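Long-range contacts in histone-lysine N-methyltransferase, H3 lysine-9 specific SUVH6 (PDB 6A5N), which methylates histone H3 on a lysine of its tail, presumably through its SET domain, and binds DNA, probably methylated DNA, through its SRA domain: residues 351-356 / 369-374; 386-391 / 437-442; 409-414 / 424-429; 67-72 / 87-92. The protein carries 1 engineered substitution. All coordinates share one frame; numbering follows the deposited sequence.

Interaction 1: 351-356 / 369-374; sequences IKLPLE and CLKSIP
Apolar packing carries most of the meeting between residues 351-356 and 369-374, with P354 touched by two neighbouring side chains of the other segment, L370 and K371. CB of P354 rests on L370 CD1 at 3.7 Å, and the K371 chain crosses the CG and CD of the ring at about a right angle, K371 CD lying 3.8 Å from P354 CD. K371 starts with CG wedged between the backbone N and the carbonyl carbon (chi1 87°) and then runs extended, which brings CE within 3.7 Å of L353 CD2. The other methyl of L353, CD1, turns to I373 CG2 at 3.9 Å, and both L353 and I373 also touch I379 of strand 378-381. Were K371 cut back to an alanine, the P354 ring and L353 CD2 would probably lose the methylene cover they now share. These residues stand at the mouth of a beta hairpin of the SET region, strands 355-360 and 364-369, where L355 and C369 form an antiparallel non-hydrogen-bonded pair and L355 CD2 packs on C369 CB. Polar contacts are few and soft. L370 N gives a weak bond to P354 O (3.4 Å), and C369 SG, 3.2 Å from P354 O, accepts a weak bond from K371 N.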
loop_
_atom_site.group_PDB
_atom_site.type_symbol
_atom_site.label_atom_id
_atom_site.label_comp_id
_atom_site.label_asym_id
_atom_site.label_seq_id
_atom_site.Cartn_x
_atom_site.Cartn_y
_atom_site.Cartn_z
ATOM N N ILE A 351 -11.766 -9.516 -7.828
ATOM C CA ILE A 351 -10.980 -9.551 -6.608
ATOM C C ILE A 351 -9.938 -10.675 -6.647
ATOM O O ILE A 351 -10.255 -11.828 -6.947
ATOM C CB ILE A 351 -11.909 -9.691 -5.376
ATOM C CG1 ILE A 351 -12.829 -8.465 -5.292
ATOM C CG2 ILE A 351 -11.087 -9.824 -4.086
ATOM C CD1 ILE A 351 -14.068 -8.649 -4.433
ATOM N N LYS A 352 -8.686 -10.311 -6.372
ATOM C CA LYS A 352 -7.555 -11.235 -6.378
ATOM C C LYS A 352 -6.797 -11.145 -5.058
ATOM O O LYS A 352 -5.603 -11.440 -4.994
ATOM C CB LYS A 352 -6.613 -10.927 -7.549
ATOM C CG LYS A 352 -7.152 -11.347 -8.894
ATOM C CD LYS A 352 -7.595 -12.795 -8.882
ATOM C CE LYS A 352 -7.127 -13.508 -10.139
ATOM N NZ LYS A 352 -7.847 -12.912 -11.281
ATOM N N LEU A 353 -7.497 -10.720 -4.010
ATOM C CA LEU A 353 -6.941 -10.683 -2.662
ATOM C C LEU A 353 -7.827 -11.441 -1.677
ATOM O O LEU A 353 -9.036 -11.568 -1.888
ATOM C CB LEU A 353 -6.753 -9.230 -2.196
ATOM C CG LEU A 353 -5.525 -8.567 -2.812
ATOM C CD1 LEU A 353 -5.436 -7.083 -2.526
ATOM C CD2 LEU A 353 -4.298 -9.280 -2.297
ATOM N N PRO A 354 -7.217 -11.970 -0.602
ATOM C CA PRO A 354 -8.039 -12.590 0.437
ATOM C C PRO A 354 -8.700 -11.510 1.277
ATOM O O PRO A 354 -8.019 -10.852 2.069
ATOM C CB PRO A 354 -7.023 -13.404 1.252
ATOM C CG PRO A 354 -5.716 -12.709 1.049
ATOM C CD PRO A 354 -5.770 -12.054 -0.307
ATOM N N LEU A 355 -10.003 -11.320 1.106
ATOM C CA LEU A 355 -10.727 -10.313 1.872
ATOM C C LEU A 355 -11.688 -10.956 2.859
ATOM O O LEU A 355 -12.182 -12.067 2.624
ATOM C CB LEU A 355 -11.492 -9.391 0.933
ATOM C CG LEU A 355 -10.602 -8.556 0.013
ATOM C CD1 LEU A 355 -11.394 -7.599 -0.869
ATOM C CD2 LEU A 355 -9.581 -7.801 0.827
ATOM N N GLU A 356 -11.935 -10.275 3.975
ATOM C CA GLU A 356 -12.975 -10.709 4.904
ATOM C C GLU A 356 -13.657 -9.488 5.514
ATOM O O GLU A 356 -13.053 -8.407 5.626
ATOM C CB GLU A 356 -12.398 -11.618 6.005
ATOM C CG GLU A 356 -11.843 -10.862 7.204
ATOM C CD GLU A 356 -11.267 -11.776 8.286
ATOM O OE1 GLU A 356 -11.051 -12.979 8.023
ATOM O OE2 GLU A 356 -11.027 -11.276 9.404
ATOM N N CYS A 369 -7.989 -7.241 4.930
ATOM C CA CYS A 369 -7.269 -8.253 4.167
ATOM C C CYS A 369 -6.357 -9.009 5.121
ATOM O O CYS A 369 -5.764 -8.400 6.018
ATOM C CB CYS A 369 -6.468 -7.592 3.039
ATOM S SG CYS A 369 -5.597 -8.713 1.910
ATOM N N LEU A 370 -6.233 -10.321 4.956
ATOM C CA LEU A 370 -5.412 -11.075 5.898
ATOM C C LEU A 370 -3.984 -11.308 5.395
ATOM O O LEU A 370 -3.241 -12.120 5.962
ATOM C CB LEU A 370 -6.095 -12.400 6.255
ATOM C CG LEU A 370 -6.587 -13.343 5.170
ATOM C CD1 LEU A 370 -5.443 -14.084 4.529
ATOM C CD2 LEU A 370 -7.559 -14.332 5.778
ATOM N N LYS A 371 -3.597 -10.579 4.352
ATOM C CA LYS A 371 -2.199 -10.552 3.938
ATOM C C LYS A 371 -1.794 -9.106 3.648
ATOM O O LYS A 371 -2.658 -8.223 3.575
ATOM C CB LYS A 371 -1.985 -11.476 2.729
ATOM C CG LYS A 371 -2.234 -10.880 1.347
ATOM C CD LYS A 371 -2.035 -11.999 0.314
ATOM C CE LYS A 371 -1.594 -11.505 -1.063
ATOM N NZ LYS A 371 -1.180 -12.682 -1.898
ATOM N N SER A 372 -0.492 -8.850 3.532
ATOM C CA SER A 372 -0.021 -7.499 3.252
ATOM C C SER A 372 -0.404 -7.105 1.835
ATOM O O SER A 372 -0.317 -7.917 0.908
ATOM C CB SER A 372 1.493 -7.382 3.453
ATOM O OG SER A 372 1.904 -7.899 4.706
ATOM N N ILE A 373 -0.854 -5.866 1.685
ATOM C CA ILE A 373 -1.236 -5.345 0.386
ATOM C C ILE A 373 -0.214 -4.306 -0.071
ATOM O O ILE A 373 -0.121 -3.221 0.505
ATOM C CB ILE A 373 -2.642 -4.712 0.424
ATOM C CG1 ILE A 373 -3.650 -5.660 1.071
ATOM C CG2 ILE A 373 -3.110 -4.344 -0.974
ATOM C CD1 ILE A 373 -5.062 -5.113 1.088
ATOM N N PRO A 374 0.568 -4.646 -1.111
ATOM C CA PRO A 374 1.547 -3.721 -1.694
ATOM C C PRO A 374 0.873 -2.459 -2.210
ATOM O O PRO A 374 -0.252 -2.538 -2.717
ATOM C CB PRO A 374 2.136 -4.522 -2.856
ATOM C CG PRO A 374 1.835 -5.955 -2.546
ATOM C CD PRO A 374 0.526 -5.934 -1.832
#

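Interaction 2: 386-391 / 437-442; sequences LLEDSE and SGFTID
L387 O receives the backbone N of T440 at 2.9 Å and is also approached by the CA-H of F439, with F439 CA 3.4 Å away. In return L387 N donates to T440 O, and this oxygen too has a second, weaker visitor in the CA-H of L386. These two reciprocal bonds make L387 and T440 an antiparallel hydrogen-bonded pair, flanked by the non-hydrogen-bonded pairs L386 with I441 and E388 with F439. A third bond, from D389 N to G438 O (3.0 Å), has another shape: the donor stands above the carbonyl plane, 43° out of it, where the chain is already leaving strand 385-388 for a turn closed by E391 N on E388 O.

The pairing belongs to a three-stranded antiparallel sheet of the SET domain in which strand 439-442 is central, with 385-388 on one flank and 402-404 on the other; I441 and F439 continue the backbone bonding to F403 and I405.

Side chains then fill in around the backbone bonds. L386, its CG anti to the backbone N (chi1 -176°), sends CD2 obliquely to F439 CD2 at 3.5 Å, and I475 touches both residues. L387 lies alongside D442, pointing the same way, with CD1 3.7 Å from D442 CB. The carboxylate of D442 serves elsewhere, its OD1 accepting from A444 N. At the turn, D389 CB comes 3.3 Å from G438 O, and T440 OG1 sits 3.6 Å from D389 CA.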
loop_
_atom_site.group_PDB
_atom_site.type_symbol
_atom_site.label_atom_id
_atom_site.label_comp_id
_atom_site.label_asym_id
_atom_site.label_seq_id
_atom_site.Cartn_x
_atom_site.Cartn_y
_atom_site.Cartn_z
ATOM N N LEU A 386 -26.803 1.560 -10.025
ATOM C CA LEU A 386 -26.426 2.912 -10.390
ATOM C C LEU A 386 -27.666 3.773 -10.602
ATOM O O LEU A 386 -28.635 3.352 -11.237
ATOM C CB LEU A 386 -25.547 2.864 -11.633
ATOM C CG LEU A 386 -24.938 4.143 -12.172
ATOM C CD1 LEU A 386 -23.476 3.915 -12.494
ATOM C CD2 LEU A 386 -25.706 4.541 -13.408
ATOM N N LEU A 387 -27.625 4.977 -10.044
ATOM C CA LEU A 387 -28.786 5.854 -9.974
ATOM C C LEU A 387 -28.376 7.270 -10.332
ATOM O O LEU A 387 -27.318 7.733 -9.906
ATOM C CB LEU A 387 -29.390 5.828 -8.564
ATOM C CG LEU A 387 -30.029 4.534 -8.066
ATOM C CD1 LEU A 387 -30.294 4.589 -6.576
ATOM C CD2 LEU A 387 -31.321 4.248 -8.810
ATOM N N GLU A 388 -29.196 7.951 -11.122
ATOM C CA GLU A 388 -29.046 9.389 -11.268
ATOM C C GLU A 388 -29.053 9.981 -9.866
ATOM O O GLU A 388 -29.887 9.593 -9.045
ATOM C CB GLU A 388 -30.173 9.973 -12.120
ATOM C CG GLU A 388 -29.762 11.140 -13.009
ATOM C CD GLU A 388 -30.907 11.640 -13.866
ATOM O OE1 GLU A 388 -31.597 10.806 -14.490
ATOM O OE2 GLU A 388 -31.122 12.869 -13.911
ATOM N N ASP A 389 -28.124 10.892 -9.581
ATOM C CA ASP A 389 -28.007 11.487 -8.251
ATOM C C ASP A 389 -29.323 12.109 -7.779
ATOM O O ASP A 389 -29.546 12.256 -6.578
ATOM C CB ASP A 389 -26.887 12.535 -8.236
ATOM C CG ASP A 389 -27.334 13.895 -8.774
ATOM O OD1 ASP A 389 -27.889 13.963 -9.897
ATOM O OD2 ASP A 389 -27.131 14.907 -8.063
ATOM N N SER A 390 -30.187 12.455 -8.734
ATOM C CA SER A 390 -31.524 12.969 -8.447
ATOM C C SER A 390 -32.302 12.057 -7.493
ATOM O O SER A 390 -33.098 12.531 -6.676
ATOM C CB SER A 390 -32.308 13.145 -9.749
ATOM O OG SER A 390 -32.809 11.904 -10.213
ATOM N N GLU A 391 -32.062 10.752 -7.597
ATOM C CA GLU A 391 -32.769 9.779 -6.771
ATOM C C GLU A 391 -31.972 9.338 -5.537
ATOM O O GLU A 391 -31.555 8.185 -5.430
ATOM C CB GLU A 391 -33.174 8.560 -7.615
ATOM C CG GLU A 391 -33.399 8.888 -9.088
ATOM C CD GLU A 391 -33.859 7.700 -9.920
ATOM O OE1 GLU A 391 -34.925 7.126 -9.613
ATOM O OE2 GLU A 391 -33.164 7.362 -10.904
ATOM N N SER A 437 -25.633 15.679 -14.674
ATOM C CA SER A 437 -25.493 14.277 -14.311
ATOM C C SER A 437 -24.399 14.054 -13.297
ATOM O O SER A 437 -23.212 14.054 -13.635
ATOM C CB SER A 437 -25.205 13.406 -15.535
ATOM O OG SER A 437 -26.015 13.757 -16.635
ATOM N N GLY A 438 -24.808 13.887 -12.047
ATOM C CA GLY A 438 -23.991 13.184 -11.084
ATOM C C GLY A 438 -24.630 11.815 -11.038
ATOM O O GLY A 438 -25.831 11.693 -11.285
ATOM N N PHE A 439 -23.858 10.774 -10.772
ATOM C CA PHE A 439 -24.480 9.481 -10.560
ATOM C C PHE A 439 -23.985 8.941 -9.239
ATOM O O PHE A 439 -22.957 9.387 -8.726
ATOM C CB PHE A 439 -24.181 8.516 -11.716
ATOM C CG PHE A 439 -24.987 8.785 -12.965
ATOM C CD1 PHE A 439 -24.595 9.763 -13.870
ATOM C CD2 PHE A 439 -26.131 8.042 -13.240
ATOM C CE1 PHE A 439 -25.335 9.996 -15.018
ATOM C CE2 PHE A 439 -26.871 8.273 -14.380
ATOM C CZ PHE A 439 -26.473 9.251 -15.267
ATOM N N THR A 440 -24.731 7.993 -8.685
ATOM C CA THR A 440 -24.456 7.452 -7.361
ATOM C C THR A 440 -24.667 5.937 -7.408
ATOM O O THR A 440 -25.466 5.453 -8.207
ATOM C CB THR A 440 -25.371 8.103 -6.313
ATOM O OG1 THR A 440 -25.535 9.495 -6.627
ATOM C CG2 THR A 440 -24.781 7.979 -4.931
ATOM N N ILE A 441 -23.946 5.188 -6.584
ATOM C CA ILE A 441 -24.099 3.740 -6.535
ATOM C C ILE A 441 -24.723 3.334 -5.190
ATOM O O ILE A 441 -24.097 3.493 -4.138
ATOM C CB ILE A 441 -22.739 3.037 -6.740
ATOM C CG1 ILE A 441 -21.971 3.700 -7.880
ATOM C CG2 ILE A 441 -22.925 1.567 -7.052
ATOM C CD1 ILE A 441 -20.531 3.211 -8.015
ATOM N N ASP A 442 -25.964 2.846 -5.235
ATOM C CA ASP A 442 -26.695 2.402 -4.048
ATOM C C ASP A 442 -26.419 0.915 -3.838
ATOM O O ASP A 442 -26.719 0.094 -4.707
ATOM C CB ASP A 442 -28.206 2.684 -4.204
ATOM C CG ASP A 442 -29.077 2.037 -3.108
ATOM O OD1 ASP A 442 -28.581 1.238 -2.279
ATOM O OD2 ASP A 442 -30.289 2.344 -3.077
#

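Interaction 3: 409-414 / 424-429; sequences YDNSLA and TQAGRS
N411 lays its short side chain against the backbone of residues 427-429. CB passes 3.8 Å from S429 O, the oxygen that also takes a weak bond from N411 N. With chi1 at 78°, CG lies between the backbone N and the carbonyl carbon and faces the peptide of S429, 3.4 Å from S429 N. At the tip the amide divides its work. OD1 accepts from S429 N (3.0 Å), which stands above the carbonyl plane, 57° out of it; ND2 donates to G427 O at 2.7 Å, with that oxygen close to the amide plane. A flipped amide would set oxygen against oxygen and N-H against N-H, which probably fixes its orientation. A leucine here would probably leave S429 N and G427 O without their mates and let the 424-429 loop drift.

Beside it, R428 NH1 forms a salt bridge with the syn lone pair of D410 OD1 (3.0 Å), the carboxylate and guanidinium planes standing 78° apart, while S412 CB covers one guanidinium face. D410 OD2 closes an Asx turn on S412 N. The contact spans helix 412-421, joining its start to the loop that follows it, beside the two-stranded pairing of 409-410 with 430-431.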
loop_
_atom_site.group_PDB
_atom_site.type_symbol
_atom_site.label_atom_id
_atom_site.label_comp_id
_atom_site.label_asym_id
_atom_site.label_seq_id
_atom_site.Cartn_x
_atom_site.Cartn_y
_atom_site.Cartn_z
ATOM N N TYR A 409 -11.527 16.538 -10.205
ATOM C CA TYR A 409 -10.114 16.183 -10.314
ATOM C C TYR A 409 -9.255 17.442 -10.291
ATOM O O TYR A 409 -9.713 18.526 -10.654
ATOM C CB TYR A 409 -9.842 15.383 -11.590
ATOM C CG TYR A 409 -8.378 15.129 -11.875
ATOM C CD1 TYR A 409 -7.725 14.049 -11.301
ATOM C CD2 TYR A 409 -7.657 15.956 -12.738
ATOM C CE1 TYR A 409 -6.391 13.796 -11.564
ATOM C CE2 TYR A 409 -6.320 15.719 -13.005
ATOM C CZ TYR A 409 -5.690 14.633 -12.413
ATOM O OH TYR A 409 -4.356 14.377 -12.677
ATOM N N ASP A 410 -8.013 17.276 -9.853
ATOM C CA ASP A 410 -7.046 18.349 -9.681
ATOM C C ASP A 410 -5.699 17.796 -10.146
ATOM O O ASP A 410 -5.318 16.683 -9.751
ATOM C CB ASP A 410 -7.006 18.794 -8.212
ATOM C CG ASP A 410 -6.199 20.052 -7.997
ATOM O OD1 ASP A 410 -6.621 20.880 -7.166
ATOM O OD2 ASP A 410 -5.137 20.216 -8.633
ATOM N N ASN A 411 -4.977 18.539 -10.981
ATOM C CA ASN A 411 -3.741 18.001 -11.559
ATOM C C ASN A 411 -2.468 18.375 -10.775
ATOM O O ASN A 411 -1.351 18.191 -11.272
ATOM C CB ASN A 411 -3.627 18.436 -13.035
ATOM C CG ASN A 411 -3.156 19.881 -13.201
ATOM O OD1 ASN A 411 -3.338 20.719 -12.315
ATOM N ND2 ASN A 411 -2.577 20.183 -14.357
ATOM N N SER A 412 -2.640 18.881 -9.553
ATOM C CA SER A 412 -1.514 19.334 -8.734
ATOM C C SER A 412 -0.527 18.208 -8.391
ATOM O O SER A 412 0.690 18.412 -8.429
ATOM C CB SER A 412 -2.035 19.990 -7.446
ATOM O OG SER A 412 -2.569 19.025 -6.557
ATOM N N LEU A 413 -1.039 17.028 -8.057
ATOM C CA LEU A 413 -0.186 15.899 -7.686
ATOM C C LEU A 413 0.613 15.395 -8.886
ATOM O O LEU A 413 1.815 15.125 -8.780
ATOM C CB LEU A 413 -1.030 14.764 -7.097
ATOM C CG LEU A 413 -1.950 15.140 -5.929
ATOM C CD1 LEU A 413 -3.309 15.685 -6.404
ATOM C CD2 LEU A 413 -2.126 13.983 -4.961
ATOM N N ALA A 414 -0.065 15.277 -10.025
ATOM C CA ALA A 414 0.603 14.986 -11.284
ATOM C C ALA A 414 1.609 16.078 -11.635
ATOM O O ALA A 414 2.668 15.783 -12.167
ATOM C CB ALA A 414 -0.417 14.834 -12.399
ATOM N N THR A 424 9.376 19.539 -15.500
ATOM C CA THR A 424 8.319 20.206 -16.264
ATOM C C THR A 424 6.936 19.948 -15.649
ATOM O O THR A 424 6.657 18.840 -15.192
ATOM C CB THR A 424 8.305 19.731 -17.733
ATOM O OG1 THR A 424 8.422 18.301 -17.774
ATOM C CG2 THR A 424 9.464 20.335 -18.510
ATOM N N GLN A 425 6.076 20.971 -15.635
ATOM C CA GLN A 425 4.665 20.793 -15.277
ATOM C C GLN A 425 3.765 21.248 -16.414
ATOM O O GLN A 425 4.107 22.173 -17.144
ATOM C CB GLN A 425 4.278 21.583 -14.016
ATOM C CG GLN A 425 5.410 22.227 -13.234
ATOM C CD GLN A 425 4.955 22.735 -11.866
ATOM O OE1 GLN A 425 3.854 22.429 -11.409
ATOM N NE2 GLN A 425 5.808 23.509 -11.209
ATOM N N ALA A 426 2.610 20.606 -16.554
ATOM C CA ALA A 426 1.510 21.180 -17.321
ATOM C C ALA A 426 0.926 22.300 -16.481
ATOM O O ALA A 426 1.151 22.339 -15.270
ATOM C CB ALA A 426 0.462 20.134 -17.638
ATOM N N GLY A 427 0.182 23.214 -17.094
ATOM C CA GLY A 427 -0.469 24.250 -16.309
ATOM C C GLY A 427 -1.514 23.642 -15.397
ATOM O O GLY A 427 -1.996 22.531 -15.663
ATOM N N ARG A 428 -1.860 24.347 -14.323
ATOM C CA ARG A 428 -2.846 23.820 -13.388
ATOM C C ARG A 428 -4.222 23.821 -14.032
ATOM O O ARG A 428 -4.647 24.841 -14.599
ATOM C CB ARG A 428 -2.886 24.634 -12.095
ATOM C CG ARG A 428 -3.896 24.063 -11.091
ATOM C CD ARG A 428 -3.869 24.737 -9.731
ATOM N NE ARG A 428 -4.384 23.840 -8.696
ATOM C CZ ARG A 428 -3.708 23.497 -7.603
ATOM N NH1 ARG A 428 -4.243 22.673 -6.712
ATOM N NH2 ARG A 428 -2.492 23.984 -7.390
ATOM N N SER A 429 -4.911 22.685 -13.966
ATOM C CA SER A 429 -6.314 22.648 -14.367
ATOM C C SER A 429 -7.106 21.749 -13.459
ATOM O O SER A 429 -6.591 20.770 -12.929
ATOM C CB SER A 429 -6.484 22.183 -15.814
ATOM O OG SER A 429 -5.719 21.030 -16.098
#

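Interaction 4: 67-72 / 87-92; sequences GEVPGV and LGIHKP. With nucleotides of chain C.
V72 overlaps the end of I89: its CG1 lies 3.6 Å from I89 CD1 and its CG2 3.9 Å from that same methyl, so the tip of the isoleucine meets both branches of the valine. The two chains meet at a slant. I89 gets there by an extended course, CG1 anti to the carbonyl carbon (chi1 -66°) and CD1 carried straight on (chi2 -178°), and F78 of strand 77-78 packs on it as well. V69 comes in closer to the backbone, with CG2 4.1 Å from I89 CA and CG1 4.0 Å from L87 O.

In the SRA domain this buried junction joins a beta turn to a helix end. V69 and V72 are the ends of a type II turn, closed by V72 N on V69 O at 3.1 Å, with G71 at its positive-phi corner. Across the contact, G88 follows helix 81-87 and closes its end in a Schellman motif. No hydrogen bond joins the two segments. L87 O bonds instead to N60, and I89 O to R172 and S110.

Farther along, K91 runs beside the phosphate of DT11 of chain C. Its chain bends at chi2 and chi3, bringing CD and CE each 3.8 Å from OP1 of that nucleotide, while NZ makes a weak hydrogen bond to V63 O.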
loop_
_atom_site.group_PDB
_atom_site.type_symbol
_atom_site.label_atom_id
_atom_site.label_comp_id
_atom_site.label_asym_id
_atom_site.label_seq_id
_atom_site.Cartn_x
_atom_site.Cartn_y
_atom_site.Cartn_z
ATOM N N GLY A 67 15.461 6.289 19.726
ATOM C CA GLY A 67 14.131 6.173 20.295
ATOM C C GLY A 67 13.087 6.141 19.201
ATOM O O GLY A 67 13.231 5.406 18.217
ATOM N N GLU A 68 12.043 6.941 19.355
ATOM C CA GLU A 68 10.960 6.936 18.396
ATOM C C GLU A 68 11.158 7.941 17.249
ATOM O O GLU A 68 11.303 9.142 17.482
ATOM C CB GLU A 68 9.647 7.220 19.119
ATOM C CG GLU A 68 8.452 7.401 18.184
ATOM C CD GLU A 68 7.160 7.558 18.949
ATOM O OE1 GLU A 68 7.224 8.011 20.103
ATOM O OE2 GLU A 68 6.086 7.256 18.393
ATOM N N VAL A 69 11.166 7.467 16.013
ATOM C CA VAL A 69 11.085 8.399 14.885
ATOM C C VAL A 69 9.655 8.925 14.798
ATOM O O VAL A 69 8.715 8.142 14.673
ATOM C CB VAL A 69 11.460 7.760 13.540
ATOM C CG1 VAL A 69 11.532 8.839 12.476
ATOM C CG2 VAL A 69 12.793 7.041 13.636
ATOM N N PRO A 70 9.489 10.252 14.890
ATOM C CA PRO A 70 8.155 10.861 14.836
ATOM C C PRO A 70 7.433 10.436 13.562
ATOM O O PRO A 70 8.069 10.447 12.503
ATOM C CB PRO A 70 8.454 12.362 14.829
ATOM C CG PRO A 70 9.797 12.495 15.468
ATOM C CD PRO A 70 10.555 11.262 15.045
ATOM N N GLY A 71 6.165 10.044 13.665
ATOM C CA GLY A 71 5.381 9.658 12.507
ATOM C C GLY A 71 5.458 8.192 12.111
ATOM O O GLY A 71 4.650 7.727 11.300
ATOM N N VAL A 72 6.435 7.465 12.651
ATOM C CA VAL A 72 6.557 6.037 12.363
ATOM C C VAL A 72 5.890 5.222 13.464
ATOM O O VAL A 72 6.245 5.353 14.635
ATOM C CB VAL A 72 8.018 5.607 12.229
ATOM C CG1 VAL A 72 8.096 4.153 11.813
ATOM C CG2 VAL A 72 8.723 6.456 11.206
ATOM N N LEU A 87 13.443 7.734 5.482
ATOM C CA LEU A 87 12.688 8.123 6.671
ATOM C C LEU A 87 13.585 8.361 7.918
ATOM O O LEU A 87 13.168 9.019 8.874
ATOM C CB LEU A 87 11.619 7.064 6.978
ATOM C CG LEU A 87 10.457 6.951 5.980
ATOM C CD1 LEU A 87 9.298 6.171 6.558
ATOM C CD2 LEU A 87 9.990 8.313 5.567
ATOM N N GLY A 88 14.813 7.846 7.898
ATOM C CA GLY A 88 15.733 8.025 9.011
ATOM C C GLY A 88 15.565 6.936 10.055
ATOM O O GLY A 88 16.160 7.000 11.138
ATOM N N ILE A 89 14.732 5.947 9.732
ATOM C CA ILE A 89 14.489 4.806 10.612
ATOM C C ILE A 89 15.759 3.989 10.797
ATOM O O ILE A 89 16.063 3.536 11.894
ATOM C CB ILE A 89 13.376 3.874 10.047
ATOM C CG1 ILE A 89 12.023 4.577 10.041
ATOM C CG2 ILE A 89 13.279 2.580 10.840
ATOM C CD1 ILE A 89 10.898 3.705 9.543
ATOM N N HIS A 90 16.473 3.798 9.688
ATOM C CA HIS A 90 17.667 2.975 9.618
ATOM C C HIS A 90 18.469 3.488 8.433
ATOM O O HIS A 90 18.006 3.403 7.289
ATOM C CB HIS A 90 17.288 1.502 9.463
ATOM C CG HIS A 90 18.409 0.537 9.717
ATOM N ND1 HIS A 90 18.802 0.163 10.987
ATOM C CD2 HIS A 90 19.174 -0.183 8.860
ATOM C CE1 HIS A 90 19.781 -0.721 10.899
ATOM N NE2 HIS A 90 20.028 -0.945 9.620
ATOM N N LYS A 91 19.656 4.026 8.701
ATOM C CA LYS A 91 20.467 4.681 7.680
ATOM C C LYS A 91 21.203 3.708 6.711
ATOM O O LYS A 91 21.135 3.889 5.493
ATOM C CB LYS A 91 21.466 5.616 8.366
ATOM C CG LYS A 91 20.845 6.501 9.455
ATOM C CD LYS A 91 20.733 7.976 9.046
ATOM C CE LYS A 91 19.481 8.231 8.227
ATOM N NZ LYS A 91 19.177 9.678 8.101
ATOM N N PRO A 92 21.887 2.664 7.229
ATOM C CA PRO A 92 22.613 1.799 6.276
ATOM C C PRO A 92 21.715 1.140 5.216
ATOM O O PRO A 92 20.622 0.688 5.560
ATOM C CB PRO A 92 23.228 0.723 7.176
ATOM C CG PRO A 92 23.251 1.332 8.557
ATOM C CD PRO A 92 22.044 2.196 8.622
ATOM P P DT C 11 23.526 8.533 5.006
ATOM O OP1 DT C 11 22.177 8.689 5.609
ATOM O OP2 DT C 11 24.054 9.588 4.104
ATOM O "O5'" DT C 11 24.576 8.288 6.175
ATOM C "C5'" DT C 11 24.651 6.991 6.808
ATOM C "C4'" DT C 11 26.071 6.567 7.119
ATOM O "O4'" DT C 11 26.777 6.100 5.946
ATOM C "C3'" DT C 11 26.991 7.605 7.776
ATOM O "O3'" DT C 11 27.162 7.262 9.158
ATOM C "C2'" DT C 11 28.313 7.459 7.027
ATOM C "C1'" DT C 11 28.145 6.138 6.293
ATOM N N1 DT C 11 28.951 5.946 5.064
ATOM C C2 DT C 11 29.679 4.785 4.960
ATOM O O2 DT C 11 29.678 3.918 5.819
ATOM N N3 DT C 11 30.414 4.670 3.805
ATOM C C4 DT C 11 30.491 5.579 2.771
ATOM O O4 DT C 11 31.193 5.336 1.792
ATOM C C5 DT C 11 29.709 6.777 2.948
ATOM C C7 DT C 11 29.730 7.822 1.878
ATOM C C6 DT C 11 28.989 6.901 4.072
#

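Along the chain interaction 4 comes first, within the SRA domain, then interaction 1 at the hairpin of strands 355-360 and 364-369, its second segment already in the SET domain, then interaction 2, with both segments of interaction 3 falling between its two. Even so, the centres of interactions 2 and 3 lie about 28 Å apart. Interactions 2 and 4 are farthest from each other, about 46 Å between centres on opposite sides of the chain's centre. None of the four touches another. They illustrate how contacts of different sequence span join separate parts of one enzyme: interaction 4 beside the bound DNA, the others in the methyltransferase portion, with the nearest atom of interaction 2 about 35 Å from the nucleic acid.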